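CMP/dCMP-type deaminase domain-containing protein (Aspergillus oryzae RIB40, PDB 7DRY) probably catalyses a zinc-dependent deamination step of riboflavin biosynthesis, as a Rib2-type deaminase with the cytidine deaminase fold. Local coordinates at residues A57-C65 and P101-C112; V48-L56 and Q64-A72. All blocks are in the same frame, centred on the assembly; numbering follows the deposited sequence.

Contact 1 (A57-C65 and P101-C112). With ZN (zinc ion), chain B; SO4 (sulfate ion), chain C.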
ATOM      1  N   ALA A  57      12.346   0.756 -11.346  1.00 12.69           N
ATOM      2  CA  ALA A  57      13.189  -0.356 -11.774  1.00 13.30           C
ATOM      3  C   ALA A  57      13.452  -1.342 -10.645  1.00 14.73           C
ATOM      4  O   ALA A  57      13.580  -0.960  -9.480  1.00 19.42           O
ATOM      5  CB  ALA A  57      14.527   0.183 -12.282  1.00 17.76           C
ATOM      6  N   GLY A  58      13.519  -2.615 -11.000  1.00 16.87           N
ATOM      7  CA  GLY A  58      13.799  -3.654 -10.027  1.00 19.35           C
ATOM      8  C   GLY A  58      12.547  -4.174  -9.351  1.00 17.18           C
ATOM      9  O   GLY A  58      11.411  -3.896  -9.747  1.00 15.56           O
ATOM     10  N   ASN A  59      12.770  -4.944  -8.285  1.00 17.83           N
ATOM     11  CA  ASN A  59      11.694  -5.662  -7.603  1.00 16.16           C
ATOM     12  C   ASN A  59      11.097  -4.737  -6.551  1.00 15.28           C
ATOM     13  O   ASN A  59      11.409  -4.813  -5.361  1.00 17.46           O
ATOM     14  CB  ASN A  59      12.241  -6.949  -6.990  1.00 17.46           C
ATOM     15  CG  ASN A  59      11.166  -7.805  -6.343  1.00 20.51           C
ATOM     16  OD1 ASN A  59       9.971  -7.526  -6.436  1.00 21.58           O
ATOM     17  ND2 ASN A  59      11.598  -8.876  -5.689  1.00 19.61           N
ATOM     18  N   THR A  60      10.230  -3.838  -7.005  1.00 12.88           N
ATOM     19  CA  THR A  60       9.656  -2.811  -6.147  1.00 11.77           C
ATOM     20  C   THR A  60       8.166  -3.055  -5.928  1.00 12.63           C
ATOM     21  O   THR A  60       7.439  -3.431  -6.857  1.00 13.43           O
ATOM     22  CB  THR A  60       9.871  -1.407  -6.734  1.00 11.37           C
ATOM     23  OG1 THR A  60       9.312  -1.343  -8.059  1.00 12.86           O
ATOM     24  CG2 THR A  60      11.353  -1.068  -6.782  1.00 13.85           C
ATOM     25  N   HIS A  61       7.715  -2.829  -4.700  1.00 11.24           N
ATOM     26  CA  HIS A  61       6.309  -2.960  -4.345  1.00 12.73           C
ATOM     27  C   HIS A  61       5.577  -1.630  -4.516  1.00 11.47           C
ATOM     28  O   HIS A  61       6.183  -0.572  -4.672  1.00 10.74           O
ATOM     29  CB  HIS A  61       6.182  -3.450  -2.908  1.00 11.50           C
ATOM     30  CG  HIS A  61       6.490  -4.904  -2.743  1.00 12.58           C
ATOM     31  ND1 HIS A  61       6.180  -5.602  -1.596  1.00 14.42           N
ATOM     32  CD2 HIS A  61       7.103  -5.787  -3.568  1.00 13.54           C
ATOM     33  CE1 HIS A  61       6.565  -6.858  -1.731  1.00 16.72           C
ATOM     34  NE2 HIS A  61       7.138  -6.996  -2.916  1.00 18.00           N
ATOM     35  N   ALA A  62       4.242  -1.687  -4.468  1.00 10.37           N
ATOM     36  CA  ALA A  62       3.437  -0.487  -4.710  1.00  9.62           C
ATOM     37  C   ALA A  62       3.681   0.581  -3.651  1.00  9.22           C
ATOM     38  O   ALA A  62       3.849   1.768  -3.977  1.00  9.66           O
ATOM     39  CB  ALA A  62       1.958  -0.856  -4.726  1.00  9.97           C
ATOM     40  N   GLU A  63       3.645   0.189  -2.369  1.00  9.93           N
ATOM     41  CA  GLU A  63       3.820   1.172  -1.301  1.00 10.36           C
ATOM     42  C   GLU A  63       5.220   1.748  -1.342  1.00  9.33           C
ATOM     43  O   GLU A  63       5.421   2.945  -1.085  1.00 10.12           O
ATOM     44  CB  GLU A  63       3.568   0.511   0.059  1.00 10.78           C
ATOM     45  CG  GLU A  63       2.231  -0.231   0.177  1.00 14.88           C
ATOM     46  CD  GLU A  63       2.329  -1.720  -0.154  1.00 13.83           C
ATOM     47  OE1 GLU A  63       2.618  -2.087  -1.305  1.00 12.97           O
ATOM     48  OE2 GLU A  63       2.110  -2.542   0.748  1.00 20.11           O
ATOM     49  N   GLN A  64       6.198   0.892  -1.649  1.00 10.83           N
ATOM     50  CA  GLN A  64       7.575   1.324  -1.855  1.00  9.91           C
ATOM     51  C   GLN A  64       7.655   2.378  -2.952  1.00  9.45           C
ATOM     52  O   GLN A  64       8.253   3.444  -2.766  1.00 11.42           O
ATOM     53  CB  GLN A  64       8.404   0.091  -2.226  1.00 11.95           C
ATOM     54  CG  GLN A  64       9.870   0.326  -2.541  1.00 14.80           C
ATOM     55  CD  GLN A  64      10.590  -0.977  -2.854  1.00 13.38           C
ATOM     56  OE1 GLN A  64       9.963  -2.023  -3.046  1.00 14.53           O
ATOM     57  NE2 GLN A  64      11.913  -0.920  -2.893  1.00 18.93           N
ATOM     58  N   CYS A  65       7.046   2.101  -4.105  1.00 10.56           N
ATOM     59  CA  CYS A  65       7.091   3.057  -5.207  1.00  9.35           C
ATOM     60  C   CYS A  65       6.347   4.340  -4.857  1.00 10.02           C
ATOM     61  O   CYS A  65       6.774   5.435  -5.235  1.00 10.07           O
ATOM     62  CB  CYS A  65       6.478   2.414  -6.444  1.00 10.15           C
ATOM     63  SG  CYS A  65       7.627   1.201  -7.179  1.00 10.48           S
ATOM     64  N   PRO A 101      -0.196  -4.594   3.311  1.00 12.81           N
ATOM     65  CA  PRO A 101       1.253  -4.350   3.214  1.00 12.46           C
ATOM     66  C   PRO A 101       2.067  -5.495   3.801  1.00 12.92           C
ATOM     67  O   PRO A 101       1.745  -6.034   4.863  1.00 14.52           O
ATOM     68  CB  PRO A 101       1.456  -3.055   4.013  1.00 16.03           C
ATOM     69  CG  PRO A 101       0.187  -2.854   4.786  1.00 25.90           C
ATOM     70  CD  PRO A 101      -0.903  -3.510   4.011  1.00 15.78           C
ATOM     71  N   CYS A 102       3.137  -5.854   3.104  1.00 13.00           N
ATOM     72  CA  CYS A 102       3.923  -7.005   3.515  1.00 14.41           C
ATOM     73  C   CYS A 102       4.776  -6.695   4.742  1.00 16.33           C
ATOM     74  O   CYS A 102       5.252  -5.569   4.945  1.00 16.26           O
ATOM     75  CB  CYS A 102       4.806  -7.516   2.372  1.00 15.75           C
ATOM     76  SG  CYS A 102       6.098  -6.360   1.756  1.00 14.49           S
ATOM     77  N   GLY A 103       4.963  -7.723   5.563  1.00 16.22           N
ATOM     78  CA  GLY A 103       5.838  -7.616   6.713  1.00 19.31           C
ATOM     79  C   GLY A 103       7.077  -8.472   6.578  1.00 19.22           C
ATOM     80  O   GLY A 103       7.965  -8.446   7.436  1.00 21.68           O
ATOM     81  N   LYS A 104       7.134  -9.242   5.492  1.00 19.90           N
ATOM     82  CA  LYS A 104       8.245 -10.118   5.165  1.00 22.97           C
ATOM     83  C   LYS A 104       8.298 -10.208   3.648  1.00 21.03           C
ATOM     84  O   LYS A 104       7.256 -10.197   2.988  1.00 21.35           O
ATOM     85  CB  LYS A 104       8.027 -11.514   5.764  1.00 27.45           C
ATOM     86  CG  LYS A 104       9.187 -12.469   5.564  1.00 42.99           C
ATOM     87  CD  LYS A 104       9.261 -13.496   6.686  1.00 53.60           C
ATOM     88  CE  LYS A 104      10.094 -14.701   6.278  1.00 59.71           C
ATOM     89  NZ  LYS A 104       9.240 -15.824   5.803  1.00 59.34           N
ATOM     90  N   ARG A 105       9.508 -10.273   3.097  1.00 21.85           N
ATOM     91  CA  ARG A 105       9.688 -10.397   1.658  1.00 21.54           C
ATOM     92  C   ARG A 105      10.645 -11.539   1.358  1.00 25.43           C
ATOM     93  O   ARG A 105      11.523 -11.856   2.162  1.00 29.02           O
ATOM     94  CB  ARG A 105      10.204  -9.087   1.035  1.00 24.51           C
ATOM     95  CG  ARG A 105       9.157  -7.994   1.014  1.00 22.18           C
ATOM     96  CD  ARG A 105       9.639  -6.731   0.300  1.00 22.17           C
ATOM     97  NE  ARG A 105       9.984  -6.999  -1.093  1.00 21.78           N
ATOM     98  CZ  ARG A 105      10.231  -6.059  -1.998  1.00 18.02           C
ATOM     99  NH1 ARG A 105      10.546  -6.414  -3.240  1.00 21.85           N
ATOM    100  NH2 ARG A 105      10.174  -4.775  -1.667  1.00 16.51           N
ATOM    101  N   LEU A 106      10.457 -12.161   0.190  1.00 26.15           N
ATOM    102  CA  LEU A 106      11.343 -13.247  -0.217  1.00 28.28           C
ATOM    103  C   LEU A 106      12.724 -12.720  -0.574  1.00 27.36           C
ATOM    104  O   LEU A 106      13.739 -13.361  -0.276  1.00 32.37           O
ATOM    105  CB  LEU A 106      10.738 -14.007  -1.394  1.00 30.55           C
ATOM    106  CG  LEU A 106       9.665 -15.003  -0.969  1.00 34.22           C
ATOM    107  CD1 LEU A 106       8.995 -15.639  -2.172  1.00 35.05           C
ATOM    108  CD2 LEU A 106      10.296 -16.050  -0.085  1.00 41.10           C
ATOM    109  N   SER A 107      12.780 -11.566  -1.226  1.00 29.84           N
ATOM    110  CA  SER A 107      14.039 -10.887  -1.464  1.00 31.79           C
ATOM    111  C   SER A 107      14.552 -10.283  -0.160  1.00 32.26           C
ATOM    112  O   SER A 107      13.898 -10.337   0.888  1.00 34.83           O
ATOM    113  CB  SER A 107      13.850  -9.826  -2.544  1.00 30.58           C
ATOM    114  OG  SER A 107      13.040  -8.765  -2.065  1.00 29.21           O
ATOM    115  N   GLY A 108      15.743  -9.702  -0.219  1.00 37.26           N
ATOM    116  CA  GLY A 108      16.285  -9.042   0.945  1.00 33.16           C
ATOM    117  C   GLY A 108      15.794  -7.632   1.158  1.00 30.56           C
ATOM    118  O   GLY A 108      16.300  -6.930   2.037  1.00 32.04           O
ATOM    119  N   ASN A 109      14.810  -7.195   0.379  1.00 25.01           N
ATOM    120  CA  ASN A 109      14.361  -5.814   0.452  1.00 24.32           C
ATOM    121  C   ASN A 109      13.498  -5.587   1.687  1.00 21.00           C
ATOM    122  O   ASN A 109      12.763  -6.473   2.133  1.00 24.64           O
ATOM    123  CB  ASN A 109      13.583  -5.442  -0.808  1.00 27.41           C
ATOM    124  CG  ASN A 109      14.448  -5.475  -2.048  1.00 31.59           C
ATOM    125  OD1 ASN A 109      15.313  -4.619  -2.238  1.00 37.11           O
ATOM    126  ND2 ASN A 109      14.224  -6.467  -2.901  1.00 26.77           N
ATOM    127  N   LEU A 110      13.602  -4.383   2.239  1.00 20.06           N
ATOM    128  CA  LEU A 110      12.843  -4.040   3.434  1.00 22.42           C
ATOM    129  C   LEU A 110      11.353  -4.173   3.139  1.00 20.87           C
ATOM    130  O   LEU A 110      10.885  -3.666   2.111  1.00 18.37           O
ATOM    131  CB  LEU A 110      13.143  -2.599   3.836  1.00 21.65           C
ATOM    132  CG  LEU A 110      12.546  -2.175   5.180  1.00 20.88           C
ATOM    133  CD1 LEU A 110      13.190  -2.954   6.323  1.00 22.99           C
ATOM    134  CD2 LEU A 110      12.696  -0.675   5.402  1.00 23.58           C
ATOM    135  N   PRO A 111      10.583  -4.853   3.986  1.00 17.07           N
ATOM    136  CA  PRO A 111       9.151  -4.997   3.707  1.00 15.91           C
ATOM    137  C   PRO A 111       8.413  -3.667   3.829  1.00 15.33           C
ATOM    138  O   PRO A 111       8.909  -2.672   4.360  1.00 15.49           O
ATOM    139  CB  PRO A 111       8.672  -6.022   4.736  1.00 16.93           C
ATOM    140  CG  PRO A 111       9.921  -6.768   5.124  1.00 20.15           C
ATOM    141  CD  PRO A 111      11.005  -5.724   5.097  1.00 18.55           C
ATOM    142  N   CYS A 112       7.185  -3.671   3.326  1.00 13.58           N
ATOM    143  CA  CYS A 112       6.459  -2.420   3.148  1.00 13.25           C
ATOM    144  C   CYS A 112       5.985  -1.864   4.485  1.00 13.49           C
ATOM    145  O   CYS A 112       5.963  -0.647   4.679  1.00 13.43           O
ATOM    146  CB  CYS A 112       5.269  -2.689   2.233  1.00 14.80           C
ATOM    147  SG  CYS A 112       5.747  -2.773   0.498  1.00 13.31           S
TER
HETATM  148 ZN    ZN B 300       5.321  -5.021   0.167  1.00 14.13          ZN
HETATM  149  S   SO4 C 301       9.439 -10.320  -2.928  1.00 19.78           S
HETATM  150  O1  SO4 C 301       8.397  -9.367  -3.340  1.00 22.19           O
HETATM  151  O2  SO4 C 301       9.927 -10.989  -4.130  1.00 26.40           O
HETATM  152  O3  SO4 C 301      10.533  -9.603  -2.301  1.00 23.28           O
HETATM  153  O4  SO4 C 301       8.795 -11.236  -2.003  1.00 23.65           O
HETATM  154  O   HOH W   1       3.005  -5.892  -0.353  1.00 16.83           O
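The zinc site of the cytidine deaminase (CDA) fold is assembled here from the His-Ala-Glu sequence at the N-terminus of helix 62-73, with His-61 at the N-cap, and the Pro-Cys pair and second cysteine of the segment facing it. His-61 ND1 binds the zinc ion at 2.0 Å, Cys-102 SG and Cys-112 SG complete the protein ligands, and a water stands at 2.5 Å from the metal. Both sulfurs lie at the edge of the imidazole. One of its faces carries the guanidinium of Arg-105, which stacks flat with planes 18° apart; the bend of the arginine at chi3 (60°) helps to lay it there. Asn-109 CB covers the opposite face of the guanidinium. In its plane, Arg-105 NH1 donates to Asn-59 O (2.8 Å) and NH2 to Gln-64 OE1 (3.1 Å). That amide oxygen also accepts from His-61 N, on the other face of its plane, so Gln-64 ties the arginine to the histidine backbone. A sulfate, probably from the crystallisation liquor, meets the imidazole edge in plane, with His-61 NE2 to O1 at 2.7 Å; Asn-59 ND2, Arg-105 NE, Ser-107 OG and the backbone N of Leu-106 and Ser-107 also hold it, so the pocket beside the metal accepts an anion. The carboxylate of Glu-63, bent at chi2 (93°), reaches back to Pro-101, with OE2 3.2 Å from CA, and packs against Cys-112. Glu-63 is backed by Met-95 and Val-97 of strand 91-97, while Pro-101 rests on helices 112-117 and 145-152.

Contact 2 (V48-L56 and Q64-A72)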
ATOM      1  N   VAL A  48      -1.438  12.832  -2.049  1.00  9.96           N
ATOM      2  CA  VAL A  48      -0.053  13.119  -1.720  1.00  9.59           C
ATOM      3  C   VAL A  48       0.906  12.360  -2.629  1.00  8.83           C
ATOM      4  O   VAL A  48       1.924  12.905  -3.056  1.00  9.72           O
ATOM      5  CB  VAL A  48       0.205  12.805  -0.228  1.00  9.69           C
ATOM      6  CG1 VAL A  48       1.685  13.013   0.134  1.00 12.15           C
ATOM      7  CG2 VAL A  48      -0.684  13.668   0.650  1.00 12.55           C
ATOM      8  N   SER A  49       0.612  11.097  -2.925  1.00  8.90           N
ATOM      9  CA  SER A  49       1.434  10.343  -3.865  1.00  8.93           C
ATOM     10  C   SER A  49       0.658   9.124  -4.334  1.00  9.03           C
ATOM     11  O   SER A  49      -0.380   8.771  -3.774  1.00 10.23           O
ATOM     12  CB  SER A  49       2.759   9.932  -3.226  1.00  9.00           C
ATOM     13  OG  SER A  49       3.659   9.470  -4.228  1.00  9.59           O
ATOM     14  N   THR A  50       1.184   8.480  -5.384  1.00  7.73           N
ATOM     15  CA  THR A  50       0.652   7.212  -5.880  1.00  8.89           C
ATOM     16  C   THR A  50       1.823   6.320  -6.268  1.00  8.68           C
ATOM     17  O   THR A  50       2.931   6.802  -6.498  1.00  9.90           O
ATOM     18  CB  THR A  50      -0.258   7.378  -7.119  1.00  8.43           C
ATOM     19  OG1 THR A  50       0.538   7.721  -8.270  1.00  9.69           O
ATOM     20  CG2 THR A  50      -1.315   8.459  -6.903  1.00  9.32           C
ATOM     21  N   GLY A  51       1.563   5.015  -6.365  1.00  8.14           N
ATOM     22  CA  GLY A  51       2.574   4.105  -6.889  1.00  8.27           C
ATOM     23  C   GLY A  51       1.976   2.750  -7.191  1.00  8.60           C
ATOM     24  O   GLY A  51       0.853   2.431  -6.793  1.00 10.66           O
ATOM     25  N   TYR A  52       2.740   1.948  -7.932  1.00  7.90           N
ATOM     26  CA  TYR A  52       2.308   0.595  -8.246  1.00  9.53           C
ATOM     27  C   TYR A  52       3.516  -0.325  -8.376  1.00  9.88           C
ATOM     28  O   TYR A  52       4.652   0.126  -8.547  1.00 10.74           O
ATOM     29  CB  TYR A  52       1.442   0.555  -9.516  1.00  9.31           C
ATOM     30  CG  TYR A  52       2.097   1.124 -10.748  1.00  9.41           C
ATOM     31  CD1 TYR A  52       1.973   2.468 -11.076  1.00  9.76           C
ATOM     32  CD2 TYR A  52       2.821   0.306 -11.603  1.00  9.75           C
ATOM     33  CE1 TYR A  52       2.573   2.974 -12.220  1.00 10.19           C
ATOM     34  CE2 TYR A  52       3.425   0.806 -12.740  1.00 11.77           C
ATOM     35  CZ  TYR A  52       3.294   2.150 -13.037  1.00 12.07           C
ATOM     36  OH  TYR A  52       3.884   2.652 -14.182  1.00 17.43           O
ATOM     37  N   THR A  53       3.253  -1.628  -8.286  1.00  9.50           N
ATOM     38  CA  THR A  53       4.327  -2.616  -8.306  1.00  9.51           C
ATOM     39  C   THR A  53       5.176  -2.460  -9.564  1.00 11.25           C
ATOM     40  O   THR A  53       4.654  -2.411 -10.679  1.00 11.36           O
ATOM     41  CB  THR A  53       3.700  -4.009  -8.305  1.00 12.11           C
ATOM     42  OG1 THR A  53       2.922  -4.182  -7.114  1.00 12.33           O
ATOM     43  CG2 THR A  53       4.776  -5.094  -8.389  1.00 12.98           C
ATOM     44  N   MET A  54       6.492  -2.397  -9.386  1.00 10.39           N
ATOM     45  CA  MET A  54       7.453  -2.386 -10.484  1.00 10.84           C
ATOM     46  C   MET A  54       7.348  -1.145 -11.354  1.00 11.51           C
ATOM     47  O   MET A  54       7.848  -1.128 -12.482  1.00 13.27           O
ATOM     48  CB  MET A  54       7.441  -3.682 -11.304  1.00 13.86           C
ATOM     49  CG  MET A  54       8.050  -4.833 -10.508  1.00 15.88           C
ATOM     50  SD  MET A  54       7.899  -6.420 -11.328  1.00 17.96           S
ATOM     51  CE  MET A  54       8.868  -7.460 -10.235  1.00 26.51           C
ATOM     52  N   GLU A  55       6.713  -0.095 -10.833  1.00 10.82           N
ATOM     53  CA  GLU A  55       6.779   1.208 -11.479  1.00  9.86           C
ATOM     54  C   GLU A  55       8.220   1.675 -11.551  1.00 11.41           C
ATOM     55  O   GLU A  55       8.671   2.183 -12.581  1.00 11.35           O
ATOM     56  CB  GLU A  55       5.938   2.190 -10.665  1.00  9.91           C
ATOM     57  CG  GLU A  55       5.865   3.614 -11.213  1.00 11.15           C
ATOM     58  CD  GLU A  55       5.021   4.508 -10.327  1.00  9.78           C
ATOM     59  OE1 GLU A  55       4.766   4.120  -9.170  1.00 10.85           O
ATOM     60  OE2 GLU A  55       4.607   5.588 -10.795  1.00 11.91           O
ATOM     61  N   LEU A  56       8.960   1.508 -10.465  0.53 11.35           N
ATOM     62  CA  LEU A  56      10.375   1.832 -10.442  0.53  9.81           C
ATOM     63  C   LEU A  56      11.188   0.571 -10.705  0.53 12.65           C
ATOM     64  O   LEU A  56      10.783  -0.536 -10.340  0.53 14.44           O
ATOM     65  CB  LEU A  56      10.742   2.444  -9.088  0.53 12.00           C
ATOM     66  CG  LEU A  56       9.820   3.626  -8.768  0.53 10.85           C
ATOM     67  CD1 LEU A  56      10.131   4.224  -7.413  0.53 11.08           C
ATOM     68  CD2 LEU A  56       9.892   4.695  -9.871  0.53 11.21           C
ATOM     69  N   GLN A  64       6.198   0.892  -1.649  1.00 10.83           N
ATOM     70  CA  GLN A  64       7.575   1.324  -1.855  1.00  9.91           C
ATOM     71  C   GLN A  64       7.655   2.378  -2.952  1.00  9.45           C
ATOM     72  O   GLN A  64       8.253   3.444  -2.766  1.00 11.42           O
ATOM     73  CB  GLN A  64       8.404   0.091  -2.226  1.00 11.95           C
ATOM     74  CG  GLN A  64       9.870   0.326  -2.541  1.00 14.80           C
ATOM     75  CD  GLN A  64      10.590  -0.977  -2.854  1.00 13.38           C
ATOM     76  OE1 GLN A  64       9.963  -2.023  -3.046  1.00 14.53           O
ATOM     77  NE2 GLN A  64      11.913  -0.920  -2.893  1.00 18.93           N
ATOM     78  N   CYS A  65       7.046   2.101  -4.105  1.00 10.56           N
ATOM     79  CA  CYS A  65       7.091   3.057  -5.207  1.00  9.35           C
ATOM     80  C   CYS A  65       6.347   4.340  -4.857  1.00 10.02           C
ATOM     81  O   CYS A  65       6.774   5.435  -5.235  1.00 10.07           O
ATOM     82  CB  CYS A  65       6.478   2.414  -6.444  1.00 10.15           C
ATOM     83  SG  CYS A  65       7.627   1.201  -7.179  1.00 10.48           S
ATOM     84  N   CYS A  66       5.220   4.225  -4.157  1.00  8.59           N
ATOM     85  CA  CYS A  66       4.466   5.409  -3.756  1.00  8.86           C
ATOM     86  C   CYS A  66       5.333   6.351  -2.926  1.00  9.80           C
ATOM     87  O   CYS A  66       5.378   7.569  -3.168  1.00  9.61           O
ATOM     88  CB  CYS A  66       3.244   4.943  -2.963  1.00 10.28           C
ATOM     89  SG  CYS A  66       2.136   6.257  -2.407  1.00 11.19           S
ATOM     90  N   LEU A  67       6.044   5.795  -1.944  1.00  9.50           N
ATOM     91  CA  LEU A  67       6.906   6.612  -1.094  1.00  9.58           C
ATOM     92  C   LEU A  67       8.133   7.096  -1.851  1.00  9.96           C
ATOM     93  O   LEU A  67       8.563   8.247  -1.679  1.00 10.79           O
ATOM     94  CB  LEU A  67       7.321   5.804   0.138  1.00 10.23           C
ATOM     95  CG  LEU A  67       6.176   5.501   1.110  1.00  9.65           C
ATOM     96  CD1 LEU A  67       6.595   4.484   2.165  1.00 13.37           C
ATOM     97  CD2 LEU A  67       5.667   6.763   1.772  1.00 14.31           C
ATOM     98  N   SER A  68       8.711   6.237  -2.693  1.00  9.86           N
ATOM     99  CA  SER A  68       9.913   6.627  -3.417  1.00  9.70           C
ATOM    100  C   SER A  68       9.617   7.704  -4.452  1.00 10.76           C
ATOM    101  O   SER A  68      10.464   8.572  -4.701  1.00 11.52           O
ATOM    102  CB  SER A  68      10.506   5.398  -4.092  1.00 10.85           C
ATOM    103  OG  SER A  68      11.086   4.536  -3.130  1.00 16.48           O
ATOM    104  N   ASN A  69       8.435   7.668  -5.076  1.00  8.78           N
ATOM    105  CA  ASN A  69       8.059   8.732  -5.999  1.00  8.76           C
ATOM    106  C   ASN A  69       8.053  10.074  -5.281  1.00 10.94           C
ATOM    107  O   ASN A  69       8.582  11.073  -5.788  1.00  9.97           O
ATOM    108  CB  ASN A  69       6.667   8.455  -6.564  1.00  8.96           C
ATOM    109  CG  ASN A  69       6.651   7.348  -7.589  1.00  9.44           C
ATOM    110  OD1 ASN A  69       7.661   7.035  -8.208  1.00 10.72           O
ATOM    111  ND2 ASN A  69       5.480   6.764  -7.791  1.00 10.12           N
ATOM    112  N   TYR A  70       7.461  10.113  -4.080  1.00  7.95           N
ATOM    113  CA  TYR A  70       7.429  11.346  -3.309  1.00  8.62           C
ATOM    114  C   TYR A  70       8.839  11.791  -2.938  1.00 10.00           C
ATOM    115  O   TYR A  70       9.178  12.975  -3.056  1.00  9.67           O
ATOM    116  CB  TYR A  70       6.564  11.155  -2.063  1.00 10.03           C
ATOM    117  CG  TYR A  70       6.215  12.457  -1.376  1.00  9.44           C
ATOM    118  CD1 TYR A  70       5.079  13.179  -1.727  1.00 10.05           C
ATOM    119  CD2 TYR A  70       7.028  12.979  -0.374  1.00 10.48           C
ATOM    120  CE1 TYR A  70       4.762  14.362  -1.101  1.00 10.67           C
ATOM    121  CE2 TYR A  70       6.707  14.164   0.256  1.00 12.27           C
ATOM    122  CZ  TYR A  70       5.572  14.848  -0.114  1.00 12.36           C
ATOM    123  OH  TYR A  70       5.262  16.040   0.515  1.00 16.10           O
ATOM    124  N   ALA A  71       9.679  10.848  -2.499  1.00  8.60           N
ATOM    125  CA  ALA A  71      11.066  11.171  -2.179  1.00  9.39           C
ATOM    126  C   ALA A  71      11.804  11.772  -3.373  1.00  9.62           C
ATOM    127  O   ALA A  71      12.537  12.757  -3.219  1.00 10.06           O
ATOM    128  CB  ALA A  71      11.787   9.918  -1.672  1.00 10.52           C
ATOM    129  N   ALA A  72      11.626  11.194  -4.569  1.00 10.27           N
ATOM    130  CA  ALA A  72      12.314  11.718  -5.746  1.00 10.15           C
ATOM    131  C   ALA A  72      11.861  13.135  -6.066  1.00  9.38           C
ATOM    132  O   ALA A  72      12.681  14.003  -6.386  1.00 10.58           O
ATOM    133  CB  ALA A  72      12.075  10.799  -6.949  1.00 10.00           C
TER
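Strand 48-52 and helix 64-72 run at 132° to each other with their axes only 5.8 Å apart, and Gly-51 CA comes within 3.9 Å of Cys-66 CA. Gly-51, having no side chain, lets the helix backbone at Cys-65 and Cys-66 come this close to the strand. Asn-69 spans the strand and the turn after it: ND2 donates to Thr-50 O at 2.9 Å, in the carbonyl plane, and to Glu-55 OE1 at 3.1 Å, from above the carboxylate. Tyr-52 N reaches OE1 from the opposite face, and the extended chain of Glu-55 (chi1 -179°), the last residue of the type II turn from Tyr-52, carries its carboxylate to the end of the strand, beside Asn-69. Back along the strand, Ser-49 OG donates to Cys-66 O (2.8 Å), and Val-48 CG1 packs on Tyr-70 CE1 while Val-48 O lies at the edge of that ring. At the other end, Leu-56 N donates to Cys-65 SG. Val-48 and Ser-49 form a classic beta bulge opposite Leu-32. This is the packing of the helix capped by the zinc-binding His-61 on an edge strand of the central sheet, an arrangement belonging to the CDA fold.

In the fold
Both contacts use helix 62-73, and their centres lie 12 Å apart. Contact 2 seats this helix on strand 46-52, the outermost strand at one end of the mixed five-stranded sheet, whereas contact 1 brings the start of the helix to the loop between strand 91-97 and helix 112-117. Along the chain the segments alternate: 48-56, 57-65, 64-72, then 101-112, with Gln-64 and Cys-65 common to both. The two also touch directly, through a probable hydrogen bond between Met-54 N and Thr-60 O and through Ala-62 CB packed on Tyr-52. One helix thus joins the sheet to the zinc site, within a single deaminase domain.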